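Local coordinates for enoyl-CoA hydratase/isomerase (Shewanella pealeana, PDB 4KPK), which probably acts as an isomerase on coenzyme A thioesters, as a crotonase-like enzyme, at residues Q30-L34 and Q73-F78; V49-D55 and I86-N92; A91-S97 and T139-A145; L126-D131 and G151-S156. All coordinates share one frame; numbering follows the deposited sequence.

Contact 1. Residues Q30-L34 and Q73-F78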
# COMPACT_ATOMS: atom_id res chain seq x y z
N GLN A 30 -20.36 -10.35 -35.08
CA GLN A 30 -21.09 -9.68 -34.01
C GLN A 30 -20.35 -8.42 -33.51
O GLN A 30 -20.96 -7.40 -33.19
CB GLN A 30 -21.35 -10.67 -32.88
CG GLN A 30 -22.35 -11.74 -33.32
CD GLN A 30 -23.76 -11.17 -33.46
OE1 GLN A 30 -24.32 -11.00 -34.54
NE2 GLN A 30 -24.31 -10.85 -32.37
N THR A 31 -19.03 -8.49 -33.47
CA THR A 31 -18.19 -7.33 -33.11
C THR A 31 -18.33 -6.18 -34.13
O THR A 31 -18.57 -5.02 -33.77
CB THR A 31 -16.71 -7.76 -33.03
OG1 THR A 31 -16.61 -8.82 -32.06
CG2 THR A 31 -15.82 -6.57 -32.65
N GLU A 32 -18.16 -6.50 -35.40
CA GLU A 32 -18.39 -5.52 -36.49
C GLU A 32 -19.80 -4.91 -36.42
O GLU A 32 -19.98 -3.73 -36.61
CB GLU A 32 -18.13 -6.19 -37.82
CG GLU A 32 -16.67 -6.58 -38.02
CD GLU A 32 -16.44 -7.42 -39.27
OE1 GLU A 32 -17.32 -8.23 -39.69
OE2 GLU A 32 -15.37 -7.26 -39.87
N ILE A 33 -20.80 -5.69 -36.04
CA ILE A 33 -22.17 -5.16 -35.94
C ILE A 33 -22.26 -4.24 -34.74
O ILE A 33 -22.83 -3.15 -34.80
CB ILE A 33 -23.24 -6.27 -35.85
CG1 ILE A 33 -23.39 -6.97 -37.20
CG2 ILE A 33 -24.59 -5.71 -35.41
CD1 ILE A 33 -23.97 -8.39 -37.08
N LEU A 34 -21.67 -4.67 -33.63
CA LEU A 34 -21.72 -3.84 -32.45
C LEU A 34 -20.94 -2.51 -32.74
O LEU A 34 -21.47 -1.42 -32.59
CB LEU A 34 -21.16 -4.63 -31.27
CG LEU A 34 -21.13 -4.01 -29.87
CD1 LEU A 34 -22.48 -3.45 -29.42
CD2 LEU A 34 -20.64 -5.09 -28.92
N GLN A 73 -21.89 -2.76 -22.40
CA GLN A 73 -22.19 -3.66 -23.48
C GLN A 73 -20.94 -4.27 -24.15
O GLN A 73 -20.92 -5.46 -24.45
CB GLN A 73 -22.98 -2.94 -24.57
CG GLN A 73 -24.43 -2.65 -24.24
CD GLN A 73 -25.09 -1.86 -25.35
OE1 GLN A 73 -25.09 -2.29 -26.52
NE2 GLN A 73 -25.64 -0.69 -25.02
N VAL A 74 -19.92 -3.43 -24.41
CA VAL A 74 -18.71 -3.94 -25.03
C VAL A 74 -17.96 -4.93 -24.10
O VAL A 74 -17.41 -5.97 -24.55
CB VAL A 74 -17.80 -2.78 -25.42
CG1 VAL A 74 -16.44 -3.31 -25.90
CG2 VAL A 74 -18.44 -1.93 -26.51
N LEU A 75 -17.93 -4.61 -22.82
CA LEU A 75 -17.37 -5.51 -21.84
C LEU A 75 -18.12 -6.83 -21.81
O LEU A 75 -17.48 -7.88 -21.85
CB LEU A 75 -17.38 -4.92 -20.41
CG LEU A 75 -16.44 -3.76 -20.10
CD1 LEU A 75 -16.49 -3.45 -18.61
CD2 LEU A 75 -15.02 -4.09 -20.55
N GLU A 76 -19.46 -6.79 -21.75
CA GLU A 76 -20.21 -8.07 -21.71
C GLU A 76 -19.96 -8.80 -23.03
O GLU A 76 -19.71 -9.99 -23.03
CB GLU A 76 -21.69 -7.87 -21.42
CG GLU A 76 -22.58 -9.01 -21.94
CD GLU A 76 -22.37 -10.42 -21.30
OE1 GLU A 76 -21.22 -10.86 -21.00
OE2 GLU A 76 -23.41 -11.12 -21.15
N HIS A 77 -19.93 -8.08 -24.15
CA HIS A 77 -19.60 -8.72 -25.42
C HIS A 77 -18.27 -9.50 -25.41
O HIS A 77 -18.22 -10.67 -25.79
CB HIS A 77 -19.59 -7.69 -26.50
CG HIS A 77 -19.20 -8.21 -27.83
ND1 HIS A 77 -20.01 -9.04 -28.56
CD2 HIS A 77 -18.07 -8.02 -28.57
CE1 HIS A 77 -19.41 -9.35 -29.70
NE2 HIS A 77 -18.23 -8.76 -29.71
N PHE A 78 -17.20 -8.89 -24.91
CA PHE A 78 -15.89 -9.54 -25.01
C PHE A 78 -15.63 -10.58 -23.90
O PHE A 78 -14.86 -11.52 -24.06
CB PHE A 78 -14.77 -8.48 -25.07
CG PHE A 78 -14.64 -7.79 -26.43
CD1 PHE A 78 -14.48 -8.53 -27.60
CD2 PHE A 78 -14.61 -6.38 -26.53
CE1 PHE A 78 -14.35 -7.91 -28.83
CE2 PHE A 78 -14.44 -5.76 -27.78
CZ PHE A 78 -14.33 -6.52 -28.93
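Thr31 and His77 make the polar link between these two helices: Thr31 OG1 lies 2.9 Å from His77 NE2, at the rim of the imidazole and in its plane. Either atom could be the donor, so the direction of this hydrogen bond stays open. CG of His77, anti to the backbone N (chi1 177°), sends the imidazole across to the first helix, and the turn about chi2 presents its NE2 edge to Thr31. Gln30 CB also sits near the ring plane, 4.0 Å from His77 CE1.

The apolar contacts use the ring face. Leu34 CD2 stands 4.0 Å from the centroid of the His77 ring and 26° off its normal, a CH-pi contact shifted toward the rim. The other methyl, Leu34 CD1, comes within 4.1 Å of Gln73 OE1, while Thr31 CG2 approaches Phe78 CZ at 4.0 Å. His77 thus meets one helix through both face and edge; an alanine here would probably leave Thr31 OG1 without this partner and open a gap beneath the Leu34 methyl.

The segment axes run antiparallel at 176° and approach no closer than 11.5 Å, so side chains rather than backbones bridge them. Strand 41-46 backs the pair, with Leu45 against Thr31 and Phe78 and Cys43 against Leu34. Strand 49-54 receives Val74 and Phe78 through Met52 and Ala50, and helix 113-132 packs on Leu75.

Contact 2. Residues V49-D55 and I86-N92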
# COMPACT_ATOMS: atom_id res chain seq x y z
N VAL A 49 -6.82 -10.13 -29.53
CA VAL A 49 -6.78 -8.81 -28.93
C VAL A 49 -8.05 -8.08 -29.29
O VAL A 49 -8.36 -7.88 -30.44
CB VAL A 49 -5.60 -7.97 -29.51
CG1 VAL A 49 -5.58 -6.58 -28.90
CG2 VAL A 49 -4.28 -8.67 -29.25
N ALA A 50 -8.79 -7.69 -28.28
CA ALA A 50 -10.02 -6.99 -28.49
C ALA A 50 -9.73 -5.59 -28.11
O ALA A 50 -8.93 -5.35 -27.20
CB ALA A 50 -11.14 -7.54 -27.58
N GLN A 51 -10.41 -4.65 -28.75
CA GLN A 51 -10.21 -3.28 -28.40
C GLN A 51 -11.51 -2.62 -28.20
O GLN A 51 -12.41 -2.82 -29.01
CB GLN A 51 -9.45 -2.53 -29.53
CG GLN A 51 -8.20 -3.25 -29.95
CD GLN A 51 -7.33 -2.38 -30.87
OE1 GLN A 51 -7.38 -1.16 -30.81
NE2 GLN A 51 -6.58 -3.02 -31.72
N MSE A 52 -11.54 -1.76 -27.19
CA MSE A 52 -12.65 -0.87 -26.88
C MSE A 52 -12.07 0.51 -26.97
O MSE A 52 -11.11 0.83 -26.25
CB MSE A 52 -13.23 -1.09 -25.48
CG MSE A 52 -14.40 -0.15 -25.19
SE MSE A 52 -15.07 -0.65 -23.38
CE MSE A 52 -16.17 -2.20 -23.11
N VAL A 53 -12.68 1.33 -27.83
CA VAL A 53 -12.11 2.60 -28.20
C VAL A 53 -13.11 3.76 -27.99
O VAL A 53 -14.15 3.79 -28.63
CB VAL A 53 -11.59 2.61 -29.65
CG1 VAL A 53 -10.94 3.96 -29.97
CG2 VAL A 53 -10.61 1.47 -29.90
N LEU A 54 -12.69 4.74 -27.18
CA LEU A 54 -13.48 5.94 -26.93
C LEU A 54 -13.32 6.77 -28.16
O LEU A 54 -12.14 7.17 -28.61
CB LEU A 54 -13.06 6.68 -25.66
CG LEU A 54 -13.42 6.02 -24.32
CD1 LEU A 54 -12.89 4.61 -24.27
CD2 LEU A 54 -12.94 6.81 -23.11
N ASP A 55 -14.49 6.94 -28.75
CA ASP A 55 -14.63 7.45 -30.14
C ASP A 55 -15.64 8.57 -30.18
O ASP A 55 -16.45 8.69 -31.08
CB ASP A 55 -15.04 6.31 -31.12
CG ASP A 55 -14.90 6.72 -32.59
OD1 ASP A 55 -13.90 7.45 -32.92
OD2 ASP A 55 -15.77 6.35 -33.40
N ILE A 86 -7.26 -10.91 -24.62
CA ILE A 86 -6.83 -9.69 -24.01
C ILE A 86 -7.85 -8.65 -24.43
O ILE A 86 -8.39 -8.77 -25.52
CB ILE A 86 -5.44 -9.28 -24.60
CG1 ILE A 86 -4.32 -10.09 -23.95
CG2 ILE A 86 -5.15 -7.80 -24.46
CD1 ILE A 86 -3.04 -10.00 -24.76
N LEU A 87 -8.08 -7.64 -23.57
CA LEU A 87 -8.90 -6.47 -23.86
C LEU A 87 -8.02 -5.24 -23.69
O LEU A 87 -7.49 -5.00 -22.61
CB LEU A 87 -10.09 -6.31 -22.90
CG LEU A 87 -10.85 -5.00 -23.17
CD1 LEU A 87 -11.48 -4.95 -24.58
CD2 LEU A 87 -11.86 -4.68 -22.11
N LEU A 88 -7.91 -4.48 -24.77
CA LEU A 88 -7.17 -3.24 -24.81
C LEU A 88 -8.19 -2.08 -24.82
O LEU A 88 -9.11 -2.05 -25.66
CB LEU A 88 -6.30 -3.28 -26.09
CG LEU A 88 -5.09 -2.37 -26.12
CD1 LEU A 88 -4.28 -2.51 -27.42
CD2 LEU A 88 -5.57 -0.95 -25.99
N LEU A 89 -8.06 -1.14 -23.88
CA LEU A 89 -8.83 0.12 -23.89
C LEU A 89 -7.97 1.30 -24.34
O LEU A 89 -6.88 1.51 -23.79
CB LEU A 89 -9.39 0.51 -22.54
CG LEU A 89 -10.40 -0.35 -21.80
CD1 LEU A 89 -9.75 -1.69 -21.38
CD2 LEU A 89 -10.90 0.44 -20.58
N LYS A 90 -8.51 2.10 -25.26
CA LYS A 90 -7.80 3.24 -25.91
C LYS A 90 -8.86 4.27 -26.20
O LYS A 90 -10.06 3.99 -26.04
CB LYS A 90 -7.31 2.88 -27.28
CG LYS A 90 -6.30 1.82 -27.39
CD LYS A 90 -6.41 1.08 -28.72
CE LYS A 90 -6.53 1.99 -29.92
NZ LYS A 90 -6.06 1.28 -31.16
N ALA A 91 -8.45 5.39 -26.75
CA ALA A 91 -9.36 6.49 -27.11
C ALA A 91 -8.80 7.26 -28.33
O ALA A 91 -7.57 7.37 -28.46
CB ALA A 91 -9.47 7.44 -25.96
N ASN A 92 -9.68 7.77 -29.18
CA ASN A 92 -9.30 8.61 -30.29
C ASN A 92 -9.25 10.05 -29.84
O ASN A 92 -9.88 10.45 -28.84
CB ASN A 92 -10.23 8.45 -31.50
CG ASN A 92 -10.28 7.01 -32.00
OD1 ASN A 92 -9.30 6.27 -31.92
ND2 ASN A 92 -11.45 6.59 -32.42
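Leu54 O is approached by two successive residues of the partner strand: Asn92 N donates to it over 2.6 Å, almost straight at 171°, and Ala91 CA adds a CH...O contact at 3.2 Å. Beyond this last backbone bond Asn92 ND2 donates to Asp55 OD1, also at 2.6 Å. The oxygen is met from above the carboxylate plane, and the carboxylate and amide planes stand 86° apart. Asn92 OD1 lies beside Val53 CG1, 3.4 Å away.

Midway along the pair, Lys90 NZ donates to Gln51 OE1 at 2.8 Å, in the carbonyl plane. The bend of the Lys90 chain at chi3 (47°) turns its ammonium toward Gln51, with CE passing Val53 CG2. The side chains of Gln51, Val53, Leu88 and Lys90 share one face of the sheet; the other carries Ala50, Met52, Leu54, Leu87 and Leu89. On that second face Leu87 CD1 reaches Ala50 CB at 4.0 Å and Leu54 CB meets Ala91 CB at 3.7 Å, beneath helix 65-80.

Ala50, Met52 and Leu54 each donate from N and accept at O, the staggered pattern of parallel strands. With helix 65-80 connecting them, the strands form a beta-alpha-beta unit of the crotonase fold.

Contact 3. Residues A91-S97 and T139-A145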
# COMPACT_ATOMS: atom_id res chain seq x y z
N ALA A 91 -8.45 5.39 -26.75
CA ALA A 91 -9.36 6.49 -27.11
C ALA A 91 -8.80 7.26 -28.33
O ALA A 91 -7.57 7.37 -28.46
CB ALA A 91 -9.47 7.44 -25.96
N ASN A 92 -9.68 7.77 -29.18
CA ASN A 92 -9.30 8.61 -30.29
C ASN A 92 -9.25 10.05 -29.84
O ASN A 92 -9.88 10.45 -28.84
CB ASN A 92 -10.23 8.45 -31.50
CG ASN A 92 -10.28 7.01 -32.00
OD1 ASN A 92 -9.30 6.27 -31.92
ND2 ASN A 92 -11.45 6.59 -32.42
N GLY A 93 -8.44 10.83 -30.59
CA GLY A 93 -8.30 12.29 -30.37
C GLY A 93 -7.16 12.57 -29.44
O GLY A 93 -6.40 11.66 -29.11
N LYS A 94 -7.04 13.81 -29.02
CA LYS A 94 -5.91 14.25 -28.19
C LYS A 94 -6.05 13.91 -26.69
O LYS A 94 -5.06 13.95 -25.97
CB LYS A 94 -5.75 15.77 -28.30
CG LYS A 94 -5.72 16.27 -29.73
CD LYS A 94 -4.36 16.04 -30.35
CE LYS A 94 -3.39 17.11 -29.87
NZ LYS A 94 -1.98 16.68 -30.04
N ASN A 95 -7.27 13.59 -26.24
CA ASN A 95 -7.58 13.43 -24.85
C ASN A 95 -8.38 12.14 -24.60
O ASN A 95 -9.34 11.83 -25.27
CB ASN A 95 -8.38 14.65 -24.35
CG ASN A 95 -7.57 15.95 -24.37
OD1 ASN A 95 -7.93 16.89 -25.08
ND2 ASN A 95 -6.46 16.01 -23.63
N PHE A 96 -8.00 11.44 -23.55
CA PHE A 96 -8.60 10.16 -23.23
C PHE A 96 -10.11 10.35 -22.78
O PHE A 96 -10.98 9.81 -23.41
CB PHE A 96 -7.72 9.45 -22.19
CG PHE A 96 -8.23 8.07 -21.83
CD1 PHE A 96 -7.83 6.96 -22.57
CD2 PHE A 96 -9.13 7.90 -20.76
CE1 PHE A 96 -8.29 5.69 -22.28
CE2 PHE A 96 -9.62 6.63 -20.45
CZ PHE A 96 -9.18 5.51 -21.19
N SER A 97 -10.38 11.15 -21.75
CA SER A 97 -11.73 11.68 -21.46
C SER A 97 -11.52 12.96 -20.71
O SER A 97 -10.74 12.99 -19.75
CB SER A 97 -12.58 10.70 -20.59
OG SER A 97 -13.87 11.28 -20.22
N THR A 139 -4.91 -0.48 -20.48
CA THR A 139 -5.38 0.85 -20.86
C THR A 139 -4.23 1.81 -21.33
O THR A 139 -3.22 1.96 -20.66
CB THR A 139 -6.23 1.44 -19.72
OG1 THR A 139 -7.34 0.55 -19.49
CG2 THR A 139 -6.79 2.84 -20.02
N LEU A 140 -4.42 2.45 -22.49
CA LEU A 140 -3.49 3.39 -23.12
C LEU A 140 -4.04 4.83 -23.08
O LEU A 140 -5.03 5.14 -23.70
CB LEU A 140 -3.28 3.01 -24.58
CG LEU A 140 -2.92 1.57 -24.96
CD1 LEU A 140 -2.68 1.46 -26.47
CD2 LEU A 140 -1.69 1.17 -24.16
N VAL A 141 -3.41 5.70 -22.31
CA VAL A 141 -4.00 6.98 -21.96
C VAL A 141 -3.18 8.14 -22.55
O VAL A 141 -2.04 8.27 -22.19
CB VAL A 141 -4.05 7.18 -20.43
CG1 VAL A 141 -4.67 8.52 -20.08
CG2 VAL A 141 -4.80 6.04 -19.72
N GLN A 142 -3.75 8.88 -23.50
CA GLN A 142 -3.16 10.10 -24.09
C GLN A 142 -3.86 11.32 -23.48
O GLN A 142 -5.08 11.25 -23.14
CB GLN A 142 -3.26 10.08 -25.65
CG GLN A 142 -4.57 10.55 -26.29
CD GLN A 142 -5.79 9.59 -26.12
OE1 GLN A 142 -5.77 8.66 -25.33
NE2 GLN A 142 -6.85 9.87 -26.85
N GLY A 143 -3.10 12.41 -23.29
CA GLY A 143 -3.60 13.62 -22.61
C GLY A 143 -4.55 13.49 -21.39
O GLY A 143 -4.33 12.71 -20.46
N ALA A 144 -5.59 14.30 -21.38
CA ALA A 144 -6.47 14.40 -20.20
C ALA A 144 -7.20 13.10 -19.99
O ALA A 144 -7.66 12.48 -20.93
CB ALA A 144 -7.47 15.54 -20.36
N ALA A 145 -7.25 12.68 -18.72
CA ALA A 145 -8.05 11.51 -18.30
C ALA A 145 -8.71 11.86 -17.00
O ALA A 145 -8.19 11.49 -15.95
CB ALA A 145 -7.13 10.31 -18.12
O HOH W 1 -5.59 6.01 -26.08
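Gln142 reaches into the bend at Gly93 and Lys94, and its side chain can be traced atom by atom. From CB, a chi1 of 84° places CG between the backbone N and the carbonyl carbon, where CG lies 3.4 Å from Lys94 O. A second bend at chi2 turns the amide toward the loop. NE2 donates to Gly93 O over 2.9 Å, at 158°, coming from above that carbonyl's plane. OE1 lies in the plane of the Phe96 ring, at its edge, and 2.8 Å from a water that accepts from Ala91 N and also touches Leu140 O. A leucine in its place would probably leave Gly93 O without this donor and the water without one of its anchors.

Phe96 fills the space beside it, with Val141 CG2 over one face and Thr139 CG2 3.8 Å from CZ. Phe96 N makes two weak bonds, to Ala144 O and Gln142 O, while Ser97 N donates to Ala144 O at 3.1 Å.

Here the loops after strands 86-91 and 137-141 are joined. In the crotonase fold the loops following such strands lead to the backbone N-H groups of the oxyanion hole, so this contact probably borders that site.

Contact 4. Residues L126-D131 and G151-S156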
# COMPACT_ATOMS: atom_id res chain seq x y z
N LEU A 126 -20.32 -0.70 -14.18
CA LEU A 126 -19.18 -0.52 -15.15
C LEU A 126 -17.78 -0.78 -14.52
O LEU A 126 -17.06 -1.63 -14.96
CB LEU A 126 -19.23 0.86 -15.80
CG LEU A 126 -18.04 1.19 -16.75
CD1 LEU A 126 -17.83 0.06 -17.74
CD2 LEU A 126 -18.19 2.52 -17.43
N MSE A 127 -17.41 -0.09 -13.46
CA MSE A 127 -16.11 -0.29 -12.84
C MSE A 127 -15.90 -1.70 -12.32
O MSE A 127 -14.83 -2.30 -12.47
CB MSE A 127 -15.98 0.65 -11.68
CG MSE A 127 -15.93 2.13 -11.97
SE MSE A 127 -14.56 2.72 -13.29
CE MSE A 127 -15.60 4.23 -14.03
N SER A 128 -16.92 -2.23 -11.65
CA SER A 128 -16.81 -3.58 -11.13
C SER A 128 -16.56 -4.64 -12.20
O SER A 128 -15.63 -5.45 -12.07
CB SER A 128 -18.07 -3.94 -10.31
OG SER A 128 -17.84 -5.16 -9.64
N MSE A 129 -17.36 -4.62 -13.27
CA MSE A 129 -17.17 -5.54 -14.36
C MSE A 129 -15.81 -5.39 -15.02
O MSE A 129 -15.23 -6.39 -15.47
CB MSE A 129 -18.12 -5.35 -15.54
CG MSE A 129 -19.59 -5.63 -15.17
SE MSE A 129 -20.75 -5.47 -16.78
CE MSE A 129 -19.40 -5.71 -18.18
N LEU A 130 -15.31 -4.18 -15.16
CA LEU A 130 -13.95 -4.03 -15.69
C LEU A 130 -12.91 -4.58 -14.75
O LEU A 130 -12.06 -5.37 -15.12
CB LEU A 130 -13.64 -2.55 -15.94
CG LEU A 130 -12.23 -2.26 -16.49
CD1 LEU A 130 -11.93 -3.03 -17.77
CD2 LEU A 130 -12.04 -0.77 -16.68
N ASP A 131 -12.99 -4.17 -13.50
CA ASP A 131 -12.04 -4.61 -12.52
C ASP A 131 -11.96 -6.17 -12.41
O ASP A 131 -10.86 -6.75 -12.21
CB ASP A 131 -12.38 -3.97 -11.19
CG ASP A 131 -11.37 -4.24 -10.15
OD1 ASP A 131 -10.20 -4.13 -10.54
OD2 ASP A 131 -11.71 -4.59 -8.98
N GLY A 151 -11.04 6.04 -12.97
CA GLY A 151 -11.51 4.75 -12.42
C GLY A 151 -11.23 3.61 -13.38
O GLY A 151 -10.66 2.59 -13.05
N LEU A 152 -11.61 3.78 -14.61
CA LEU A 152 -11.21 2.80 -15.58
C LEU A 152 -9.75 2.48 -15.55
O LEU A 152 -9.37 1.33 -15.66
CB LEU A 152 -11.56 3.26 -17.01
CG LEU A 152 -13.06 3.56 -17.25
CD1 LEU A 152 -13.18 4.04 -18.66
CD2 LEU A 152 -14.00 2.39 -16.98
N ILE A 153 -8.90 3.50 -15.50
CA ILE A 153 -7.46 3.25 -15.50
C ILE A 153 -7.07 2.45 -14.27
O ILE A 153 -6.40 1.45 -14.35
CB ILE A 153 -6.68 4.58 -15.50
CG1 ILE A 153 -6.87 5.23 -16.84
CG2 ILE A 153 -5.23 4.31 -15.13
CD1 ILE A 153 -6.66 6.72 -16.81
N CYS A 154 -7.56 2.88 -13.13
CA CYS A 154 -7.38 2.10 -11.91
C CYS A 154 -8.02 0.73 -11.86
O CYS A 154 -7.62 -0.06 -11.01
CB CYS A 154 -7.77 2.92 -10.69
SG CYS A 154 -6.57 4.27 -10.64
N CYS A 155 -8.93 0.43 -12.78
CA CYS A 155 -9.55 -0.88 -12.88
C CYS A 155 -8.79 -1.81 -13.82
O CYS A 155 -9.01 -3.02 -13.82
CB CYS A 155 -11.02 -0.74 -13.30
SG CYS A 155 -12.04 -0.19 -11.94
N SER A 156 -7.87 -1.24 -14.60
CA SER A 156 -7.14 -2.00 -15.61
C SER A 156 -5.96 -2.66 -14.98
O SER A 156 -5.50 -2.21 -13.97
CB SER A 156 -6.67 -1.10 -16.74
OG SER A 156 -7.81 -0.52 -17.37
O HOH W 2 -9.20 -5.27 -15.29
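Met127 and Leu152 cross at about a right angle, and selenium makes the closest approach between them. Met127, modelled as selenomethionine, bends at chi2 (-53°) so that SE rests against the Gly151-Leu152 peptide, 3.4 Å from Leu152 N. Gly151 leaves room for this: a CB there would come too near the selenium. Among the apolar side-chain contacts, Leu152 CD2 lies 3.7 Å from Leu130 CD2, with Leu126 CD2 farther out. Leu130 CD2 also sits 3.5 Å from Cys155 CB.

Sulfur forms a second group. Cys155 SG is set between Met127 and Asp131, 4.0 Å from Met127 CB and 3.9 Å from Asp131 CB, so the thiol occupies the groove between successive turns of the partner helix.

A water bridges the two backbones: it donates to Leu130 O at 2.9 Å and to Cys155 O at 2.7 Å, tying the C-terminal ends of the two segments. The Asp131 carboxylate looks elsewhere: OD1 forms salt bridges with Arg187 and with Arg195 of a second subunit, carrying this buried region to the subunit interface.

The segment axes run 23° from parallel, 9.1 Å apart at closest approach. Helix 65-80 backs Leu126 through Met71 and Leu75, helix 182-189 brings Tyr184 onto Met127, Asp131 and Cys155, and strand 137-141 meets Leu130 and Ser156 through Thr137.

Overall arrangement
From the N terminus, contact 1 closes the first loop by bringing helix 30-37 to helix 65-80. Contact 2 opens within that loop at strand 49-54 and closes beyond it at strand 86-91, so the two cross; they touch where helix 65-80 packs on strand 49-54. Contact 3 begins at Ala91 and Asn92, residues that contact 2 also uses, and runs to strand 137-141, the next neighbour in the same sheet. Contact 4 starts inside this loop, on helix 113-132, and ends after it on helix 148-155, crossing contact 3. Leu75 against Met129 and Leu130 joins contacts 1 and 4, linking helix 65-80 to helix 113-132.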